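Local coordinates for sensor protein (Rhodopseudomonas palustris, PDB 2OOL) that senses light as a bacteriophytochrome, this chain being its biliverdin-binding PAS-GAF part, and probably passes the signal on through histidine kinase activity, at residues 149-152 against 153-157; 313-316 against 317-321; 139-142 against 143-146; 306-309 against 310-314. All coordinates share one frame; numbering follows the deposited sequence. Where two conformers were deposited one is given.

Contact 1: residues 149-152 against 153-157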
loop_
_atom_site.group_PDB
_atom_site.type_symbol
_atom_site.label_atom_id
_atom_site.label_comp_id
_atom_site.label_asym_id
_atom_site.label_seq_id
_atom_site.Cartn_x
_atom_site.Cartn_y
_atom_site.Cartn_z
ATOM N N VAL A 149 -0.830 4.664 2.957
ATOM C CA VAL A 149 -1.301 4.658 1.553
ATOM C C VAL A 149 -2.822 4.342 1.457
ATOM O O VAL A 149 -3.576 5.028 0.769
ATOM C CB VAL A 149 -0.469 3.725 0.653
ATOM C CG1 VAL A 149 -1.143 3.572 -0.719
ATOM C CG2 VAL A 149 0.970 4.245 0.499
ATOM N N ARG A 150 -3.280 3.356 2.216
ATOM C CA ARG A 150 -4.700 2.984 2.245
ATOM C C ARG A 150 -5.637 4.128 2.729
ATOM O O ARG A 150 -6.676 4.398 2.096
ATOM C CB ARG A 150 -4.893 1.709 3.087
ATOM C CG ARG A 150 -6.363 1.314 3.261
ATOM C CD ARG A 150 -6.573 0.157 4.237
ATOM N NE ARG A 150 -6.409 0.542 5.645
ATOM C CZ ARG A 150 -7.293 1.234 6.355
ATOM N NH1 ARG A 150 -7.023 1.515 7.627
ATOM N NH2 ARG A 150 -8.433 1.666 5.814
ATOM N N VAL A 151 -5.302 4.785 3.840
ATOM C CA VAL A 151 -6.197 5.825 4.347
ATOM C C VAL A 151 -6.157 7.049 3.412
ATOM O O VAL A 151 -7.176 7.648 3.153
ATOM C CB VAL A 151 -6.058 6.149 5.906
ATOM C CG1 VAL A 151 -5.569 4.940 6.719
ATOM C CG2 VAL A 151 -5.245 7.429 6.208
ATOM N N ALA A 152 -4.995 7.373 2.858
ATOM C CA ALA A 152 -4.871 8.428 1.820
ATOM C C ALA A 152 -5.743 8.170 0.571
ATOM O O ALA A 152 -6.431 9.069 0.118
ATOM C CB ALA A 152 -3.420 8.607 1.416
ATOM N N ILE A 153 -5.696 6.965 0.009
ATOM C CA ILE A 153 -6.516 6.619 -1.174
ATOM C C ILE A 153 -8.007 6.811 -0.874
ATOM O O ILE A 153 -8.758 7.350 -1.670
ATOM C CB ILE A 153 -6.344 5.133 -1.592
ATOM C CG1 ILE A 153 -5.001 4.885 -2.270
ATOM C CG2 ILE A 153 -7.481 4.684 -2.540
ATOM C CD1 ILE A 153 -4.754 3.381 -2.596
ATOM N N ARG A 154 -8.427 6.314 0.273
ATOM C CA ARG A 154 -9.797 6.491 0.722
ATOM C C ARG A 154 -10.201 7.977 0.905
ATOM O O ARG A 154 -11.331 8.362 0.577
ATOM C CB ARG A 154 -9.972 5.721 2.026
ATOM C CG ARG A 154 -11.373 5.662 2.546
ATOM C CD ARG A 154 -11.311 5.210 3.985
ATOM N NE ARG A 154 -11.063 6.329 4.895
ATOM C CZ ARG A 154 -10.506 6.224 6.104
ATOM N NH1 ARG A 154 -10.080 5.040 6.556
ATOM N NH2 ARG A 154 -10.368 7.315 6.873
ATOM N N ARG A 155 -9.284 8.796 1.415
ATOM C CA ARG A 155 -9.560 10.214 1.643
ATOM C C ARG A 155 -9.628 10.961 0.329
ATOM O O ARG A 155 -10.486 11.817 0.126
ATOM C CB ARG A 155 -8.489 10.860 2.515
ATOM C CG ARG A 155 -8.726 10.649 3.985
ATOM C CD ARG A 155 -7.485 10.949 4.832
ATOM N NE ARG A 155 -7.719 10.532 6.225
ATOM C CZ ARG A 155 -6.869 10.712 7.241
ATOM N NH1 ARG A 155 -5.691 11.327 7.058
ATOM N NH2 ARG A 155 -7.196 10.264 8.445
ATOM N N LEU A 156 -8.703 10.631 -0.555
ATOM C CA LEU A 156 -8.658 11.227 -1.868
ATOM C C LEU A 156 -9.997 10.992 -2.542
ATOM O O LEU A 156 -10.538 11.885 -3.167
ATOM C CB LEU A 156 -7.525 10.585 -2.677
ATOM C CG LEU A 156 -6.472 11.444 -3.366
ATOM C CD1 LEU A 156 -6.183 12.721 -2.696
ATOM C CD2 LEU A 156 -5.142 10.615 -3.528
ATOM N N GLN A 157 -10.564 9.805 -2.346
ATOM C CA GLN A 157 -11.790 9.416 -3.036
ATOM C C GLN A 157 -13.073 10.077 -2.541
ATOM O O GLN A 157 -14.078 10.028 -3.251
ATOM C CB GLN A 157 -11.956 7.899 -3.008
ATOM C CG GLN A 157 -10.892 7.129 -3.818
ATOM C CD GLN A 157 -11.452 5.862 -4.414
ATOM O OE1 GLN A 157 -11.248 4.753 -3.880
ATOM N NE2 GLN A 157 -12.200 6.013 -5.514
#
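The amide N of L156 gives its hydrogen to A152 O over 2.8 Å, nearly straight at 165° and close to the direction in which that carbonyl points. It is one of four consecutive i to i+4 bonds in helix 142-157; I153 N to V149 O, at 3.0 Å, is equally direct. The side chains on this turn divide into an apolar side and an arginine side. On the apolar side V149 CG1 meets I153 CD1 at 4.1 Å; V149 also packs on L316 and I153 on V320, both of helix 308-332.

V151 is the hub of the arginine side. Its CG2 sits over the middle of one face of the R155 guanidinium, 3.8 Å from CZ, while its CB lies over a face of R154 and its CG1 over one face of the R150 guanidinium, toward the rim. R155 can lie alongside the valine because its CG stands beside the backbone N (chi1 -83°) and the chain then runs extended to NE. R150 and R154 run side by side, with NH2 of R150 3.8 Å from NH1 of R154 and the two planes turned 49° apart. NH2 of R150 also makes a salt bridge with E315 of the second subunit. The two arginines thus bring positive charge to the dimer interface, which probably favours the ionised form of that carboxylate.

Contact 2: residues 313-316 against 317-321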
loop_
_atom_site.group_PDB
_atom_site.type_symbol
_atom_site.label_atom_id
_atom_site.label_comp_id
_atom_site.label_asym_id
_atom_site.label_seq_id
_atom_site.Cartn_x
_atom_site.Cartn_y
_atom_site.Cartn_z
ATOM N N ALA A 313 4.586 3.689 -4.955
ATOM C CA ALA A 313 3.516 4.135 -4.055
ATOM C C ALA A 313 3.049 5.547 -4.430
ATOM O O ALA A 313 1.876 5.770 -4.557
ATOM C CB ALA A 313 3.952 4.077 -2.599
ATOM N N CYS A 314 3.982 6.473 -4.618
ATOM C CA CYS A 314 3.699 7.795 -5.151
ATOM C C CYS A 314 2.909 7.770 -6.460
ATOM O O CYS A 314 2.062 8.639 -6.680
ATOM C CB CYS A 314 5.002 8.600 -5.337
ATOM S SG CYS A 314 6.001 8.842 -3.773
ATOM N N GLU A 315 3.199 6.812 -7.333
ATOM C CA GLU A 315 2.568 6.724 -8.634
ATOM C C GLU A 315 1.114 6.300 -8.470
ATOM O O GLU A 315 0.231 6.830 -9.135
ATOM C CB GLU A 315 3.302 5.750 -9.555
ATOM C CG GLU A 315 2.734 5.744 -10.958
ATOM C CD GLU A 315 3.385 4.685 -11.871
ATOM O OE1 GLU A 315 4.087 3.788 -11.378
ATOM O OE2 GLU A 315 3.168 4.743 -13.094
ATOM N N LEU A 316 0.910 5.324 -7.580
ATOM C CA LEU A 316 -0.428 4.897 -7.176
ATOM C C LEU A 316 -1.264 6.068 -6.673
ATOM O O LEU A 316 -2.422 6.251 -7.100
ATOM C CB LEU A 316 -0.349 3.831 -6.093
ATOM C CG LEU A 316 -1.650 3.269 -5.532
ATOM C CD1 LEU A 316 -2.576 2.686 -6.611
ATOM C CD2 LEU A 316 -1.314 2.221 -4.453
ATOM N N ILE A 317 -0.687 6.833 -5.749
ATOM C CA ILE A 317 -1.346 8.026 -5.206
ATOM C C ILE A 317 -1.752 9.003 -6.323
ATOM O O ILE A 317 -2.877 9.548 -6.331
ATOM C CB ILE A 317 -0.468 8.679 -4.127
ATOM C CG1 ILE A 317 -0.579 7.865 -2.822
ATOM C CG2 ILE A 317 -0.881 10.148 -3.813
ATOM C CD1 ILE A 317 0.571 8.054 -1.892
ATOM N N ALA A 318 -0.840 9.180 -7.260
ATOM C CA ALA A 318 -1.012 10.051 -8.385
ATOM C C ALA A 318 -2.139 9.566 -9.261
ATOM O O ALA A 318 -2.957 10.378 -9.724
ATOM C CB ALA A 318 0.263 10.133 -9.180
ATOM N N GLN A 319 -2.167 8.257 -9.526
ATOM C CA GLN A 319 -3.207 7.672 -10.359
ATOM C C GLN A 319 -4.622 7.809 -9.694
ATOM O O GLN A 319 -5.617 8.032 -10.397
ATOM C CB GLN A 319 -2.907 6.214 -10.687
ATOM C CG GLN A 319 -1.672 5.955 -11.619
ATOM C CD GLN A 319 -1.318 4.472 -11.729
ATOM O OE1 GLN A 319 -1.917 3.645 -11.033
ATOM N NE2 GLN A 319 -0.289 4.127 -12.568
ATOM N N VAL A 320 -4.729 7.657 -8.381
ATOM C CA VAL A 320 -6.028 7.866 -7.700
ATOM C C VAL A 320 -6.456 9.329 -7.729
ATOM O O VAL A 320 -7.674 9.642 -7.889
ATOM C CB VAL A 320 -5.997 7.388 -6.236
ATOM C CG1 VAL A 320 -7.355 7.752 -5.455
ATOM C CG2 VAL A 320 -5.711 5.913 -6.177
ATOM N N LEU A 321 -5.473 10.219 -7.519
ATOM C CA LEU A 321 -5.673 11.668 -7.657
ATOM C C LEU A 321 -6.203 11.937 -9.072
ATOM O O LEU A 321 -7.207 12.630 -9.253
ATOM C CB LEU A 321 -4.349 12.436 -7.444
ATOM C CG LEU A 321 -4.382 13.975 -7.547
ATOM C CD1 LEU A 321 -5.418 14.609 -6.562
ATOM C CD2 LEU A 321 -3.027 14.644 -7.382
HETATM O O HOH W 1 1.117 6.545 -13.694
#
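The carboxylate of E315 and the amide of Q319 cross at a slant, their planes 59° apart, and no direct bond joins them: OE2 of E315 and NE2 of Q319 stay 3.6 Å apart. A water closes the gap. It donates to E315 OE2 at 2.8 Å and accepts from Q319 NE2 at 3.0 Å, so one turn of helix 308-332 carries a water bridge between side chains four residues apart. The glutamine chain, with CG beside the backbone N (chi1 -68°), grazes the E315 carbonyl, CG lying 3.2 Å from E315 O. That same oxygen takes the Q319 amide hydrogen at 2.8 Å.

On the inward flanks C314 and A318 lie against I284 of strand 280-288, while L316 and V320 meet helix 142-157. The far ends of both polar side chains reach the second subunit: Q319 OE1 accepts from NE2 of its Q157, and E315 OE1 has a long, weak ion pair with its R154. An alanine in place of Q319 would probably leave the water without the N-H donor of NE2 and Q157 of the second subunit without its acceptor. With partners on both its polar atoms, the Q319 amide is held in one orientation.

Contact 3: residues 139-142 against 143-146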
loop_
_atom_site.group_PDB
_atom_site.type_symbol
_atom_site.label_atom_id
_atom_site.label_comp_id
_atom_site.label_asym_id
_atom_site.label_seq_id
_atom_site.Cartn_x
_atom_site.Cartn_y
_atom_site.Cartn_z
ATOM N N SER A 139 12.983 0.276 4.479
ATOM C CA SER A 139 12.107 0.686 5.623
ATOM C C SER A 139 11.959 -0.344 6.750
ATOM O O SER A 139 11.748 -1.539 6.543
ATOM C CB SER A 139 10.724 1.191 5.179
ATOM O OG SER A 139 9.973 1.635 6.321
ATOM N N ARG A 140 12.028 0.153 7.975
ATOM C CA ARG A 140 11.689 -0.671 9.114
ATOM C C ARG A 140 10.178 -0.530 9.426
ATOM O O ARG A 140 9.737 -0.995 10.492
ATOM C CB ARG A 140 12.543 -0.292 10.344
ATOM C CG ARG A 140 14.036 0.084 10.063
ATOM C CD ARG A 140 14.708 0.571 11.391
ATOM N NE ARG A 140 16.025 1.231 11.238
ATOM C CZ ARG A 140 16.718 1.760 12.255
ATOM N NH1 ARG A 140 16.223 1.715 13.489
ATOM N NH2 ARG A 140 17.902 2.342 12.049
ATOM N N TYR A 141 9.399 0.094 8.523
ATOM C CA TYR A 141 7.997 0.522 8.831
ATOM C C TYR A 141 6.995 0.313 7.677
ATOM O O TYR A 141 6.165 1.202 7.389
ATOM C CB TYR A 141 8.000 2.008 9.303
ATOM C CG TYR A 141 8.934 2.204 10.484
ATOM C CD1 TYR A 141 8.756 1.449 11.645
ATOM C CD2 TYR A 141 10.031 3.074 10.424
ATOM C CE1 TYR A 141 9.618 1.566 12.737
ATOM C CE2 TYR A 141 10.918 3.201 11.534
ATOM C CZ TYR A 141 10.698 2.437 12.672
ATOM O OH TYR A 141 11.527 2.504 13.778
ATOM N N THR A 142 7.074 -0.872 7.049
ATOM C CA THR A 142 6.305 -1.183 5.846
ATOM C C THR A 142 4.802 -1.350 6.154
ATOM O O THR A 142 3.959 -0.876 5.378
ATOM C CB THR A 142 6.865 -2.448 5.076
ATOM O OG1 THR A 142 8.277 -2.308 4.836
ATOM C CG2 THR A 142 6.146 -2.652 3.732
ATOM N N ASN A 143 4.459 -1.964 7.289
ATOM C CA ASN A 143 3.032 -2.072 7.693
ATOM C C ASN A 143 2.334 -0.687 7.904
ATOM O O ASN A 143 1.215 -0.458 7.408
ATOM C CB ASN A 143 2.868 -2.997 8.907
ATOM C CG ASN A 143 3.029 -4.492 8.538
ATOM O OD1 ASN A 143 2.504 -4.966 7.523
ATOM N ND2 ASN A 143 3.743 -5.234 9.379
ATOM N N GLU A 144 3.017 0.208 8.615
ATOM C CA GLU A 144 2.611 1.614 8.720
ATOM C C GLU A 144 2.514 2.264 7.337
ATOM O O GLU A 144 1.588 3.019 7.047
ATOM C CB GLU A 144 3.611 2.408 9.571
ATOM C CG GLU A 144 3.827 1.875 10.990
ATOM C CD GLU A 144 4.649 2.822 11.856
ATOM O OE1 GLU A 144 4.842 4.002 11.471
ATOM O OE2 GLU A 144 5.106 2.378 12.931
ATOM N N PHE A 145 3.493 1.982 6.492
ATOM C CA PHE A 145 3.508 2.485 5.139
ATOM C C PHE A 145 2.233 2.100 4.390
ATOM O O PHE A 145 1.585 2.975 3.832
ATOM C CB PHE A 145 4.727 1.904 4.429
ATOM C CG PHE A 145 4.858 2.298 3.008
ATOM C CD1 PHE A 145 5.350 3.542 2.669
ATOM C CD2 PHE A 145 4.583 1.389 1.997
ATOM C CE1 PHE A 145 5.521 3.893 1.335
ATOM C CE2 PHE A 145 4.776 1.733 0.641
ATOM C CZ PHE A 145 5.234 2.990 0.326
ATOM N N PHE A 146 1.886 0.807 4.393
ATOM C CA PHE A 146 0.676 0.338 3.719
ATOM C C PHE A 146 -0.588 1.012 4.281
ATOM O O PHE A 146 -1.492 1.397 3.540
ATOM C CB PHE A 146 0.495 -1.169 3.861
ATOM C CG PHE A 146 1.487 -2.008 3.096
ATOM C CD1 PHE A 146 2.247 -1.505 2.053
ATOM C CD2 PHE A 146 1.630 -3.346 3.428
ATOM C CE1 PHE A 146 3.150 -2.327 1.377
ATOM C CE2 PHE A 146 2.509 -4.153 2.774
ATOM C CZ PHE A 146 3.275 -3.652 1.732
#
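The start of helix 142-157 is built here, with Y141 at the N-cap position and an ST turn just ahead of it, in which S139 OG accepts from Y141 N at 2.7 Å. The first helical bonds follow at once. Y141 O receives the amide hydrogen of F145 at 2.9 Å, the angle at hydrogen 150°, and T142 O that of F146 at 2.8 Å.

T142 and F146 carry the side-chain contact, lying alongside and pointing the same way. The methyl CG2 of T142 hangs over the phenyl face, 4.0 Å from the ring centroid and 25° off its normal, a CH-pi contact whose nearest atom is F146 CZ at 3.6 Å. Holding CG2 anti to the backbone N (chi1 of OG1 -52°) is what sends the methyl, and not the hydroxyl, over the ring. T142 O lies above the same face toward its rim, 3.5 Å from CG, while the F146 amide binds it.

This first turn faces the dimer partner: T142 and N143 pack on F146 of the second subunit, and F146 on its L316. Within the chain, residues 139-141 belong to the loop leading from strand 128-134 into the helix, and F145 turns to helix 308-332, where its CZ meets A313.

Contact 4: residues 306-309 against 310-314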
loop_
_atom_site.group_PDB
_atom_site.type_symbol
_atom_site.label_atom_id
_atom_site.label_comp_id
_atom_site.label_asym_id
_atom_site.label_seq_id
_atom_site.Cartn_x
_atom_site.Cartn_y
_atom_site.Cartn_z
ATOM N N VAL A 306 15.002 7.834 -3.063
ATOM C CA VAL A 306 13.729 7.242 -2.736
ATOM C C VAL A 306 13.663 5.901 -3.464
ATOM O O VAL A 306 13.921 5.831 -4.689
ATOM C CB VAL A 306 12.525 8.192 -3.173
ATOM C CG1 VAL A 306 11.170 7.584 -2.808
ATOM C CG2 VAL A 306 12.662 9.543 -2.522
ATOM N N SER A 307 13.401 4.819 -2.729
ATOM C CA SER A 307 13.490 3.451 -3.337
ATOM C C SER A 307 12.442 3.207 -4.414
ATOM O O SER A 307 11.455 3.897 -4.483
ATOM C CB SER A 307 13.339 2.364 -2.276
ATOM O OG SER A 307 11.968 2.218 -1.916
ATOM N N TYR A 308 12.630 2.201 -5.259
ATOM C CA TYR A 308 11.703 1.972 -6.338
ATOM C C TYR A 308 10.263 1.777 -5.830
ATOM O O TYR A 308 9.298 2.270 -6.449
ATOM C CB TYR A 308 12.114 0.744 -7.099
ATOM C CG TYR A 308 11.442 0.575 -8.425
ATOM C CD1 TYR A 308 11.885 1.275 -9.530
ATOM C CD2 TYR A 308 10.387 -0.295 -8.578
ATOM C CE1 TYR A 308 11.289 1.101 -10.762
ATOM C CE2 TYR A 308 9.788 -0.480 -9.808
ATOM C CZ TYR A 308 10.231 0.228 -10.883
ATOM O OH TYR A 308 9.642 0.052 -12.123
ATOM N N GLU A 309 10.128 1.014 -4.738
ATOM C CA GLU A 309 8.841 0.665 -4.191
ATOM C C GLU A 309 8.131 1.911 -3.617
ATOM O O GLU A 309 6.917 2.029 -3.756
ATOM C CB GLU A 309 8.965 -0.410 -3.076
ATOM C CG GLU A 309 9.499 -1.795 -3.520
ATOM C CD GLU A 309 11.009 -1.955 -3.334
ATOM O OE1 GLU A 309 11.747 -0.947 -3.487
ATOM O OE2 GLU A 309 11.453 -3.095 -3.019
ATOM N N VAL A 310 8.877 2.833 -3.009
ATOM C CA VAL A 310 8.293 4.091 -2.575
ATOM C C VAL A 310 7.803 4.940 -3.752
ATOM O O VAL A 310 6.735 5.572 -3.664
ATOM C CB VAL A 310 9.202 4.883 -1.632
ATOM C CG1 VAL A 310 8.578 6.274 -1.316
ATOM C CG2 VAL A 310 9.395 4.094 -0.300
ATOM N N ARG A 311 8.544 4.920 -4.857
ATOM C CA ARG A 311 8.152 5.596 -6.092
ATOM C C ARG A 311 6.921 4.972 -6.687
ATOM O O ARG A 311 6.052 5.710 -7.161
ATOM C CB ARG A 311 9.329 5.696 -7.103
ATOM C CG ARG A 311 10.533 6.418 -6.457
ATOM C CD ARG A 311 11.631 6.966 -7.347
ATOM N NE ARG A 311 12.075 6.148 -8.462
ATOM C CZ ARG A 311 13.037 5.215 -8.404
ATOM N NH1 ARG A 311 13.623 4.878 -7.252
ATOM N NH2 ARG A 311 13.399 4.587 -9.500
ATOM N N GLN A 312 6.788 3.642 -6.641
ATOM C CA GLN A 312 5.572 2.988 -7.100
ATOM C C GLN A 312 4.347 3.404 -6.240
ATOM O O GLN A 312 3.208 3.420 -6.746
ATOM C CB GLN A 312 5.684 1.477 -7.076
ATOM C CG GLN A 312 6.641 0.858 -8.090
ATOM C CD GLN A 312 6.695 -0.656 -7.945
ATOM O OE1 GLN A 312 7.044 -1.199 -6.867
ATOM N NE2 GLN A 312 6.314 -1.344 -9.000
ATOM N N ALA A 313 4.586 3.689 -4.955
ATOM C CA ALA A 313 3.516 4.135 -4.055
ATOM C C ALA A 313 3.049 5.547 -4.430
ATOM O O ALA A 313 1.876 5.770 -4.557
ATOM C CB ALA A 313 3.952 4.077 -2.599
ATOM N N CYS A 314 3.982 6.473 -4.618
ATOM C CA CYS A 314 3.699 7.795 -5.151
ATOM C C CYS A 314 2.909 7.770 -6.460
ATOM O O CYS A 314 2.062 8.639 -6.680
ATOM C CB CYS A 314 5.002 8.600 -5.337
ATOM S SG CYS A 314 6.001 8.842 -3.773
#
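An N-terminal cap opens helix 308-332, the long C-terminal helix of the GAF domain. S307 is the N-cap residue: its OG accepts weakly from V310 N at 3.3 Å, with the hydroxyl set between its own backbone N and carbonyl (chi1 77°), and also bonds D137. The serine carbonyl takes the amide hydrogen of R311 at 3.1 Å, the first full helical bond.

R311 doubles back on the cap. Its chain bends at chi3 (-42°), and NH1 then reaches V306 O at 2.8 Å, the oxygen lying close to the guanidinium plane and the donor in the plane of that carbonyl, while Y308 CA covers one face. NH2 forms a salt bridge with E134, at the end of strand 128-134, so the buried charge ties the helix start to the sheet of the PAS part. Putting a leucine here would probably leave V306 O without this donor and E134 without its ionic mate.

The Y308 ring stands nearly upright to that guanidinium, 88° between planes, with CD1 3.6 Å from R311 NH2; on the next turn the Q312 amide approaches it aslant, CD being 3.6 Å from CE2. E309 touches R150 and Q312 touches R154 of the second subunit. Spanning the cap, V306 and V310 cross at about a right angle, their CG1 methyls 3.3 Å apart as modelled, a closeness that may be partly coordinate error.

Along the chain the order is contact 3, contact 1, contact 4, contact 2. The first two follow each other on helix 142-157, their centres about 16 Å apart. Contacts 4 and 2 share A313 and C314 on helix 308-332, with centres about 10 Å apart. The helices pack against each other: F145 of contact 3 reaches A313 and V310, while V149, L156 and Q157 of contact 1 meet L316, I317 and V320, the centres of contacts 1 and 2 being about 10 Å apart. All four touch the second subunit, so these helices contribute to the contact between subunits, consistent with a sensor that signals as a dimer. The bilin is about 10 Å from the R311 side chain.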